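Local coordinates for uncharacterized protein YLR301W (Saccharomyces cerevisiae, PDB 3RBY) that is of unknown function and non-essential, but interacts with the protein kinase HRR25 and may interact with SEC72, at residues Asp30-Phe39 with Phe51-Val62; Val133-Val141 with Ile171-Gly179. All coordinates share one frame; numbering follows the deposited sequence.

Overall arrangement
From the N terminus the chain reaches contact 1 first: segment 30-39 is followed by 11 residues without helix or strand, and the chain returns as 51-57 beside strand 33-38, closing a local loop within the ten-stranded antiparallel sheet. Contact 2 opens only after contact 1 has closed, so the two follow in series and neither nests nor crosses. It closes a longer loop of 29 residues, bringing 133-141, which follows strand 124-132 of the first sheet, against the hairpin 171-179 of the seven-stranded second sheet. The contact centres lie about 15 Å apart, but the segments touch: CD1 of Ile171 packs on the backbone of Tyr33, and Gln178 on Leu36, joining the two sheets.

Contact 1 of 2, residues Asp30-Phe39 with Phe51-Val62; sequences DGHYISLRPF and FEWAFAGTNETV
Tyr33 and Gly57 open an antiparallel strand pairing between 33-38 and 53-57, near the centre of the chain and inside the larger sheet. Tyr33 N and O each bond to Gly57, and Ser35 pairs likewise with Phe55, its N reaching Phe55 O at 2.8 Å. One face carries Ile34, Leu36, Ala54 and Ala56, which pack towards strands 176-183 and 192-199 of the second sheet. On the other, Tyr33 CG sits between the backbone N and the carbonyl carbon (chi1 66°), which lays the ring over Gly57, whose CA is 3.8 Å from the ring centroid in a CH-pi contact; Tyr33 OH donates to Thr61 OG1 at 2.9 Å. A leucine in its place would probably leave Thr61 OG1 without this donor and lose the ring face that covers Gly57. The Phe55 ring takes Ser35 CB over one face and turns its edge to a face of the Arg37 guanidinium, CE1 lying 3.3 Å from NH2. Arg37 NE and NH2 both grip Ser35 OG, also bonded to Ser25 OG; NH1 pairs with Glu128 and is water-bridged to Glu52 OE1, which forms a salt bridge with Arg8. Past the strand, Asn59 N bonds to His32 ND1 at 2.9 Å. The register slips by one residue between Leu36 and Pro38: a beta bulge where the chain turns a corner at Glu52, in an antiparallel beta-sheet.

Contact 2 of 2, residues Val133-Val141 with Ile171-Gly179; sequences VDPSREDLV and IVIGRWIQG
Pro135 and Arg137 in the irregular segment 133-141 receive the tip of the hairpin 171-179, where Trp176 and Arg175 reach across. The tightly packed part centres on Trp176. Its indole NE1 donates to Arg137 O at 2.9 Å, almost in line with that carbonyl though 26° out of the indole plane, while CD1 brings the ring edge to 3.4 Å from Pro135 O. The first torsion (chi1 -62°) sets CG opposite the carbonyl carbon and carries the ring to the loop carbonyls. Leu5 and Leu24 of the first sheet also pack on Trp176. Alongside, Pro135 CB meets Ile173 CG2 at 3.5 Å. Pro135 O accepts a nearly straight bond from Arg175 N, 2.8 Å long with 173° at the hydrogen. Gly174 suits this close approach, since a side chain there would run into the same Pro135 oxygen.

The outer side, at Arg175 and Glu138, is looser and partly exposed. Arg175 bends at chi3 and makes a weak bond from NH1 to Ser136 O; its NH2 is paired with Asp201, whose backbone N also binds Glu138 OE2. A separate boundary faces the dimer partner: Arg137 and Asp139 form reciprocal salt bridges with Asp139 and Arg137 of the second subunit. Asp134 OD1 takes both Ser136 N and Ser136 OG, forming an Asx turn that overlaps a type I turn. Across from it, Ile173 to Trp176 form the type II' turn of a tight two-residue beta-hairpin.

Contact 1 of 2, residues Asp30-Phe39 with Phe51-Val62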
loop_
_atom_site.group_PDB
_atom_site.type_symbol
_atom_site.label_atom_id
_atom_site.label_comp_id
_atom_site.label_asym_id
_atom_site.label_seq_id
_atom_site.Cartn_x
_atom_site.Cartn_y
_atom_site.Cartn_z
ATOM N N ASP A 30 11.286 15.343 15.276
ATOM C CA ASP A 30 10.847 16.212 16.367
ATOM C C ASP A 30 9.315 16.242 16.535
ATOM O O ASP A 30 8.820 16.719 17.562
ATOM C CB ASP A 30 11.384 17.642 16.196
ATOM C CG ASP A 30 12.882 17.731 16.387
ATOM O OD1 ASP A 30 13.526 16.677 16.610
ATOM O OD2 ASP A 30 13.413 18.866 16.298
ATOM N N GLY A 31 8.572 15.754 15.540
ATOM C CA GLY A 31 7.119 15.641 15.655
ATOM C C GLY A 31 6.278 16.642 14.863
ATOM O O GLY A 31 5.045 16.625 14.957
ATOM N N HIS A 32 6.926 17.520 14.094
ATOM C CA HIS A 32 6.207 18.452 13.219
ATOM C C HIS A 32 5.578 17.653 12.056
ATOM O O HIS A 32 6.157 16.654 11.592
ATOM C CB HIS A 32 7.157 19.530 12.695
ATOM C CG HIS A 32 8.031 20.125 13.753
ATOM N ND1 HIS A 32 7.518 20.719 14.891
ATOM C CD2 HIS A 32 9.380 20.185 13.875
ATOM C CE1 HIS A 32 8.512 21.133 15.654
ATOM N NE2 HIS A 32 9.654 20.823 15.060
ATOM N N TYR A 33 4.398 18.073 11.598
ATOM C CA TYR A 33 3.651 17.288 10.613
ATOM C C TYR A 33 2.961 18.143 9.540
ATOM O O TYR A 33 2.494 19.258 9.823
ATOM C CB TYR A 33 2.609 16.414 11.327
ATOM C CG TYR A 33 1.529 17.224 12.007
ATOM C CD1 TYR A 33 0.377 17.587 11.323
ATOM C CD2 TYR A 33 1.665 17.641 13.335
ATOM C CE1 TYR A 33 -0.619 18.333 11.932
ATOM C CE2 TYR A 33 0.667 18.395 13.958
ATOM C CZ TYR A 33 -0.469 18.737 13.246
ATOM O OH TYR A 33 -1.464 19.482 13.844
ATOM N N ILE A 34 2.904 17.609 8.316
ATOM C CA ILE A 34 2.107 18.176 7.222
ATOM C C ILE A 34 1.450 17.037 6.437
ATOM O O ILE A 34 2.014 15.943 6.325
ATOM C CB ILE A 34 2.974 19.017 6.271
ATOM C CG1 ILE A 34 2.125 19.671 5.179
ATOM C CG2 ILE A 34 4.050 18.162 5.647
ATOM C CD1 ILE A 34 2.824 20.839 4.514
ATOM N N SER A 35 0.258 17.284 5.911
ATOM C CA SER A 35 -0.430 16.292 5.101
ATOM C C SER A 35 -1.057 16.965 3.877
ATOM O O SER A 35 -1.989 17.760 4.021
ATOM C CB SER A 35 -1.496 15.557 5.930
ATOM O OG SER A 35 -2.048 14.458 5.219
ATOM N N LEU A 36 -0.525 16.672 2.683
ATOM C CA LEU A 36 -1.048 17.236 1.431
ATOM C C LEU A 36 -1.881 16.171 0.731
ATOM O O LEU A 36 -1.445 15.016 0.618
ATOM C CB LEU A 36 0.082 17.725 0.523
ATOM C CG LEU A 36 0.962 18.797 1.169
ATOM C CD1 LEU A 36 2.050 19.298 0.208
ATOM C CD2 LEU A 36 0.092 19.955 1.673
ATOM N N ARG A 37 -3.088 16.537 0.288
ATOM C CA ARG A 37 -4.023 15.539 -0.260
ATOM C C ARG A 37 -4.546 15.890 -1.659
ATOM O O ARG A 37 -5.756 15.970 -1.883
ATOM C CB ARG A 37 -5.161 15.281 0.742
ATOM C CG ARG A 37 -4.610 15.087 2.188
ATOM C CD ARG A 37 -5.585 14.452 3.190
ATOM N NE ARG A 37 -4.860 14.060 4.396
ATOM C CZ ARG A 37 -5.367 13.405 5.438
ATOM N NH1 ARG A 37 -6.644 13.052 5.460
ATOM N NH2 ARG A 37 -4.578 13.093 6.467
ATOM N N PRO A 38 -3.625 16.078 -2.614
ATOM C CA PRO A 38 -4.027 16.459 -3.979
ATOM C C PRO A 38 -4.869 15.354 -4.605
ATOM O O PRO A 38 -4.540 14.184 -4.418
ATOM C CB PRO A 38 -2.686 16.581 -4.715
ATOM C CG PRO A 38 -1.775 15.634 -3.976
ATOM C CD PRO A 38 -2.214 15.661 -2.536
ATOM N N PHE A 39 -5.947 15.703 -5.307
ATOM C CA PHE A 39 -6.696 14.708 -6.086
ATOM C C PHE A 39 -5.832 14.148 -7.209
ATOM O O PHE A 39 -4.966 14.860 -7.743
ATOM C CB PHE A 39 -7.928 15.341 -6.725
ATOM C CG PHE A 39 -8.961 15.780 -5.745
ATOM C CD1 PHE A 39 -9.278 17.125 -5.608
ATOM C CD2 PHE A 39 -9.622 14.844 -4.958
ATOM C CE1 PHE A 39 -10.256 17.520 -4.700
ATOM C CE2 PHE A 39 -10.585 15.224 -4.049
ATOM C CZ PHE A 39 -10.911 16.559 -3.914
ATOM N N PHE A 51 -7.243 19.816 -4.269
ATOM C CA PHE A 51 -6.925 19.106 -3.032
ATOM C C PHE A 51 -8.200 18.721 -2.318
ATOM O O PHE A 51 -9.133 19.534 -2.230
ATOM C CB PHE A 51 -6.131 20.007 -2.091
ATOM C CG PHE A 51 -4.855 20.523 -2.680
ATOM C CD1 PHE A 51 -4.811 21.759 -3.317
ATOM C CD2 PHE A 51 -3.695 19.778 -2.587
ATOM C CE1 PHE A 51 -3.624 22.236 -3.854
ATOM C CE2 PHE A 51 -2.507 20.248 -3.119
ATOM C CZ PHE A 51 -2.468 21.476 -3.760
ATOM N N GLU A 52 -8.231 17.509 -1.778
ATOM C CA GLU A 52 -9.362 17.056 -0.986
ATOM C C GLU A 52 -9.255 17.803 0.337
ATOM O O GLU A 52 -10.261 18.174 0.941
ATOM C CB GLU A 52 -9.382 15.530 -0.906
ATOM C CG GLU A 52 -10.164 14.979 0.273
ATOM C CD GLU A 52 -10.008 13.478 0.422
ATOM O OE1 GLU A 52 -9.241 13.044 1.306
ATOM O OE2 GLU A 52 -10.652 12.733 -0.346
ATOM N N TRP A 53 -8.019 18.022 0.777
ATOM C CA TRP A 53 -7.749 18.727 2.024
ATOM C C TRP A 53 -6.245 18.876 2.242
ATOM O O TRP A 53 -5.443 18.288 1.519
ATOM C CB TRP A 53 -8.364 17.899 3.154
ATOM C CG TRP A 53 -8.391 18.609 4.472
ATOM C CD1 TRP A 53 -8.488 19.955 4.676
ATOM C CD2 TRP A 53 -8.318 18.011 5.772
ATOM N NE1 TRP A 53 -8.482 20.231 6.021
ATOM C CE2 TRP A 53 -8.379 19.054 6.715
ATOM C CE3 TRP A 53 -8.209 16.694 6.229
ATOM C CZ2 TRP A 53 -8.332 18.823 8.088
ATOM C CZ3 TRP A 53 -8.164 16.467 7.591
ATOM C CH2 TRP A 53 -8.225 17.526 8.505
ATOM N N ALA A 54 -5.873 19.667 3.243
ATOM C CA ALA A 54 -4.469 19.890 3.571
ATOM C C ALA A 54 -4.344 20.494 4.963
ATOM O O ALA A 54 -5.113 21.381 5.333
ATOM C CB ALA A 54 -3.819 20.792 2.537
ATOM N N PHE A 55 -3.375 20.013 5.736
ATOM C CA PHE A 55 -3.187 20.506 7.092
ATOM C C PHE A 55 -1.748 20.305 7.538
ATOM O O PHE A 55 -0.989 19.546 6.922
ATOM C CB PHE A 55 -4.172 19.859 8.080
ATOM C CG PHE A 55 -3.997 18.361 8.268
ATOM C CD1 PHE A 55 -4.889 17.461 7.679
ATOM C CD2 PHE A 55 -2.976 17.853 9.066
ATOM C CE1 PHE A 55 -4.755 16.076 7.867
ATOM C CE2 PHE A 55 -2.837 16.467 9.268
ATOM C CZ PHE A 55 -3.730 15.579 8.664
ATOM N N ALA A 56 -1.375 21.013 8.598
ATOM C CA ALA A 56 -0.021 20.953 9.124
ATOM C C ALA A 56 -0.017 21.531 10.535
ATOM O O ALA A 56 -0.940 22.259 10.927
ATOM C CB ALA A 56 0.942 21.718 8.221
ATOM N N GLY A 57 1.006 21.199 11.304
ATOM C CA GLY A 57 1.140 21.755 12.633
ATOM C C GLY A 57 2.525 21.438 13.126
ATOM O O GLY A 57 3.114 20.419 12.740
ATOM N N THR A 58 3.058 22.320 13.963
ATOM C CA THR A 58 4.311 22.053 14.669
ATOM C C THR A 58 4.013 21.063 15.792
ATOM O O THR A 58 2.837 20.791 16.081
ATOM C CB THR A 58 4.932 23.370 15.173
ATOM O OG1 THR A 58 3.902 24.158 15.784
ATOM C CG2 THR A 58 5.521 24.170 13.969
ATOM N N ASN A 59 5.045 20.495 16.404
ATOM C CA ASN A 59 4.805 19.378 17.305
ATOM C C ASN A 59 3.796 19.637 18.434
ATOM O O ASN A 59 3.039 18.730 18.811
ATOM C CB ASN A 59 6.114 18.762 17.851
ATOM C CG ASN A 59 7.043 19.795 18.520
ATOM O OD1 ASN A 59 6.673 20.959 18.741
ATOM N ND2 ASN A 59 8.260 19.355 18.848
ATOM N N GLU A 60 3.758 20.856 18.971
ATOM C CA GLU A 60 2.878 21.111 20.122
ATOM C C GLU A 60 1.392 21.109 19.756
ATOM O O GLU A 60 0.546 21.148 20.647
ATOM C CB GLU A 60 3.236 22.418 20.840
ATOM C CG GLU A 60 2.653 23.676 20.194
ATOM C CD GLU A 60 3.401 24.071 18.931
ATOM O OE1 GLU A 60 4.501 23.508 18.672
ATOM O OE2 GLU A 60 2.890 24.952 18.206
ATOM N N THR A 61 1.065 21.068 18.465
ATOM C CA THR A 61 -0.350 21.104 18.066
ATOM C C THR A 61 -1.016 19.729 18.026
ATOM O O THR A 61 -2.188 19.608 17.650
ATOM C CB THR A 61 -0.558 21.803 16.708
ATOM O OG1 THR A 61 0.084 21.043 15.670
ATOM C CG2 THR A 61 0.015 23.212 16.759
ATOM N N VAL A 62 -0.275 18.695 18.408
ATOM C CA VAL A 62 -0.856 17.360 18.473
ATOM C C VAL A 62 -0.342 16.655 19.719
ATOM O O VAL A 62 0.858 16.672 19.998
ATOM C CB VAL A 62 -0.577 16.528 17.181
ATOM C CG1 VAL A 62 0.921 16.493 16.852
ATOM C CG2 VAL A 62 -1.128 15.121 17.315
HETATM O O HOH W 1 -8.771 14.001 3.559
#

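Contact 2 of 2, residues Val133-Val141 with Ile171-Gly179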
loop_
_atom_site.group_PDB
_atom_site.type_symbol
_atom_site.label_atom_id
_atom_site.label_comp_id
_atom_site.label_asym_id
_atom_site.label_seq_id
_atom_site.Cartn_x
_atom_site.Cartn_y
_atom_site.Cartn_z
ATOM N N VAL A 133 6.217 4.221 4.293
ATOM C CA VAL A 133 6.995 4.124 3.080
ATOM C C VAL A 133 8.439 4.570 3.411
ATOM O O VAL A 133 8.670 5.223 4.440
ATOM C CB VAL A 133 6.251 4.951 1.986
ATOM C CG1 VAL A 133 7.006 6.187 1.558
ATOM C CG2 VAL A 133 5.853 4.070 0.805
ATOM N N ASP A 134 9.410 4.195 2.584
ATOM C CA ASP A 134 10.818 4.460 2.903
ATOM C C ASP A 134 11.250 5.768 2.258
ATOM O O ASP A 134 11.428 5.838 1.033
ATOM C CB ASP A 134 11.713 3.312 2.429
ATOM C CG ASP A 134 13.204 3.580 2.673
ATOM O OD1 ASP A 134 13.578 4.749 2.914
ATOM O OD2 ASP A 134 14.006 2.620 2.611
ATOM N N PRO A 135 11.417 6.814 3.085
ATOM C CA PRO A 135 11.640 8.183 2.598
ATOM C C PRO A 135 12.978 8.362 1.919
ATOM O O PRO A 135 13.187 9.367 1.242
ATOM C CB PRO A 135 11.575 9.039 3.878
ATOM C CG PRO A 135 11.806 8.091 5.000
ATOM C CD PRO A 135 11.231 6.772 4.547
ATOM N N SER A 136 13.876 7.406 2.101
ATOM C CA SER A 136 15.189 7.508 1.484
ATOM C C SER A 136 15.207 7.001 0.038
ATOM O O SER A 136 16.256 7.039 -0.598
ATOM C CB SER A 136 16.248 6.806 2.326
ATOM O OG SER A 136 15.946 5.433 2.496
ATOM N N ARG A 137 14.052 6.556 -0.478
ATOM C CA ARG A 137 13.924 6.128 -1.883
ATOM C C ARG A 137 13.183 7.157 -2.720
ATOM O O ARG A 137 12.300 7.857 -2.207
ATOM C CB ARG A 137 13.147 4.817 -1.972
ATOM C CG ARG A 137 13.549 3.842 -0.899
ATOM C CD ARG A 137 14.983 3.438 -1.103
ATOM N NE ARG A 137 15.062 2.185 -1.841
ATOM C CZ ARG A 137 15.460 1.032 -1.301
ATOM N NH1 ARG A 137 15.479 -0.066 -2.045
ATOM N NH2 ARG A 137 15.848 0.977 -0.021
ATOM N N GLU A 138 13.510 7.236 -4.012
ATOM C CA GLU A 138 12.755 8.114 -4.916
ATOM C C GLU A 138 11.429 7.494 -5.391
ATOM O O GLU A 138 10.533 8.204 -5.854
ATOM C CB GLU A 138 13.608 8.579 -6.096
ATOM C CG GLU A 138 13.692 7.611 -7.273
ATOM C CD GLU A 138 14.581 8.151 -8.392
ATOM O OE1 GLU A 138 14.539 7.596 -9.510
ATOM O OE2 GLU A 138 15.329 9.128 -8.150
ATOM N N ASP A 139 11.300 6.178 -5.261
ATOM C CA ASP A 139 10.020 5.510 -5.488
ATOM C C ASP A 139 9.262 5.320 -4.165
ATOM O O ASP A 139 9.819 5.482 -3.075
ATOM C CB ASP A 139 10.266 4.150 -6.139
ATOM C CG ASP A 139 10.810 4.270 -7.542
ATOM O OD1 ASP A 139 10.135 4.904 -8.390
ATOM O OD2 ASP A 139 11.911 3.742 -7.788
ATOM N N LEU A 140 7.993 4.944 -4.276
ATOM C CA LEU A 140 7.180 4.628 -3.111
ATOM C C LEU A 140 7.341 3.155 -2.751
ATOM O O LEU A 140 6.630 2.301 -3.278
ATOM C CB LEU A 140 5.708 4.936 -3.390
ATOM C CG LEU A 140 5.156 6.254 -2.847
ATOM C CD1 LEU A 140 6.117 7.397 -3.123
ATOM C CD2 LEU A 140 3.789 6.541 -3.445
ATOM N N VAL A 141 8.280 2.860 -1.859
ATOM C CA VAL A 141 8.535 1.481 -1.455
ATOM C C VAL A 141 7.948 1.173 -0.081
ATOM O O VAL A 141 8.163 1.912 0.878
ATOM C CB VAL A 141 10.040 1.154 -1.451
ATOM C CG1 VAL A 141 10.830 2.281 -2.095
ATOM C CG2 VAL A 141 10.523 0.892 -0.035
ATOM N N ILE A 171 8.667 20.489 5.507
ATOM C CA ILE A 171 9.156 19.303 6.214
ATOM C C ILE A 171 9.888 18.387 5.245
ATOM O O ILE A 171 9.297 17.900 4.262
ATOM C CB ILE A 171 8.005 18.542 6.923
ATOM C CG1 ILE A 171 7.412 19.412 8.031
ATOM C CG2 ILE A 171 8.511 17.211 7.488
ATOM C CD1 ILE A 171 6.193 18.829 8.689
ATOM N N VAL A 172 11.179 18.180 5.520
ATOM C CA VAL A 172 12.057 17.389 4.667
ATOM C C VAL A 172 12.341 16.021 5.314
ATOM O O VAL A 172 13.034 15.934 6.342
ATOM C CB VAL A 172 13.406 18.140 4.401
ATOM C CG1 VAL A 172 14.314 17.349 3.460
ATOM C CG2 VAL A 172 13.157 19.520 3.818
ATOM N N ILE A 173 11.820 14.955 4.710
ATOM C CA ILE A 173 12.134 13.607 5.174
ATOM C C ILE A 173 12.787 12.771 4.071
ATOM O O ILE A 173 12.148 12.409 3.054
ATOM C CB ILE A 173 10.894 12.883 5.701
ATOM C CG1 ILE A 173 10.178 13.771 6.729
ATOM C CG2 ILE A 173 11.292 11.527 6.306
ATOM C CD1 ILE A 173 8.923 13.140 7.299
ATOM N N GLY A 174 14.059 12.447 4.283
ATOM C CA GLY A 174 14.833 11.790 3.249
ATOM C C GLY A 174 14.747 12.572 1.950
ATOM O O GLY A 174 15.111 13.767 1.912
ATOM N N ARG A 175 14.248 11.917 0.898
ATOM C CA ARG A 175 14.150 12.551 -0.411
ATOM C C ARG A 175 12.862 13.341 -0.612
ATOM O O ARG A 175 12.727 14.077 -1.595
ATOM C CB ARG A 175 14.288 11.508 -1.514
ATOM C CG ARG A 175 15.675 10.864 -1.604
ATOM C CD ARG A 175 15.660 9.842 -2.728
ATOM N NE ARG A 175 16.876 9.865 -3.534
ATOM C CZ ARG A 175 18.039 9.407 -3.100
ATOM N NH1 ARG A 175 18.136 8.917 -1.867
ATOM N NH2 ARG A 175 19.103 9.453 -3.888
ATOM N N TRP A 176 11.927 13.213 0.325
ATOM C CA TRP A 176 10.578 13.766 0.130
ATOM C C TRP A 176 10.296 15.045 0.926
ATOM O O TRP A 176 10.328 15.049 2.163
ATOM C CB TRP A 176 9.516 12.723 0.472
ATOM C CG TRP A 176 9.549 11.503 -0.394
ATOM C CD1 TRP A 176 10.390 10.435 -0.270
ATOM C CD2 TRP A 176 8.677 11.203 -1.508
ATOM N NE1 TRP A 176 10.112 9.499 -1.244
ATOM C CE2 TRP A 176 9.066 9.942 -2.016
ATOM C CE3 TRP A 176 7.625 11.886 -2.129
ATOM C CZ2 TRP A 176 8.426 9.338 -3.124
ATOM C CZ3 TRP A 176 6.981 11.285 -3.230
ATOM C CH2 TRP A 176 7.384 10.028 -3.712
ATOM N N ILE A 177 9.981 16.117 0.203
ATOM C CA ILE A 177 9.725 17.405 0.819
ATOM C C ILE A 177 8.273 17.815 0.606
ATOM O O ILE A 177 7.787 17.820 -0.528
ATOM C CB ILE A 177 10.631 18.500 0.217
ATOM C CG1 ILE A 177 12.107 18.245 0.571
ATOM C CG2 ILE A 177 10.203 19.880 0.692
ATOM C CD1 ILE A 177 12.906 17.583 -0.540
ATOM N N GLN A 178 7.584 18.161 1.692
ATOM C CA GLN A 178 6.266 18.768 1.597
ATOM C C GLN A 178 6.251 20.077 2.372
ATOM O O GLN A 178 6.877 20.183 3.436
ATOM C CB GLN A 178 5.188 17.826 2.109
ATOM C CG GLN A 178 5.041 16.570 1.282
ATOM C CD GLN A 178 3.784 15.820 1.633
ATOM O OE1 GLN A 178 2.874 15.684 0.796
ATOM N NE2 GLN A 178 3.710 15.331 2.873
ATOM N N GLY A 179 5.553 21.067 1.823
ATOM C CA GLY A 179 5.537 22.395 2.400
ATOM C C GLY A 179 4.256 23.175 2.140
ATOM O O GLY A 179 3.508 22.882 1.197
#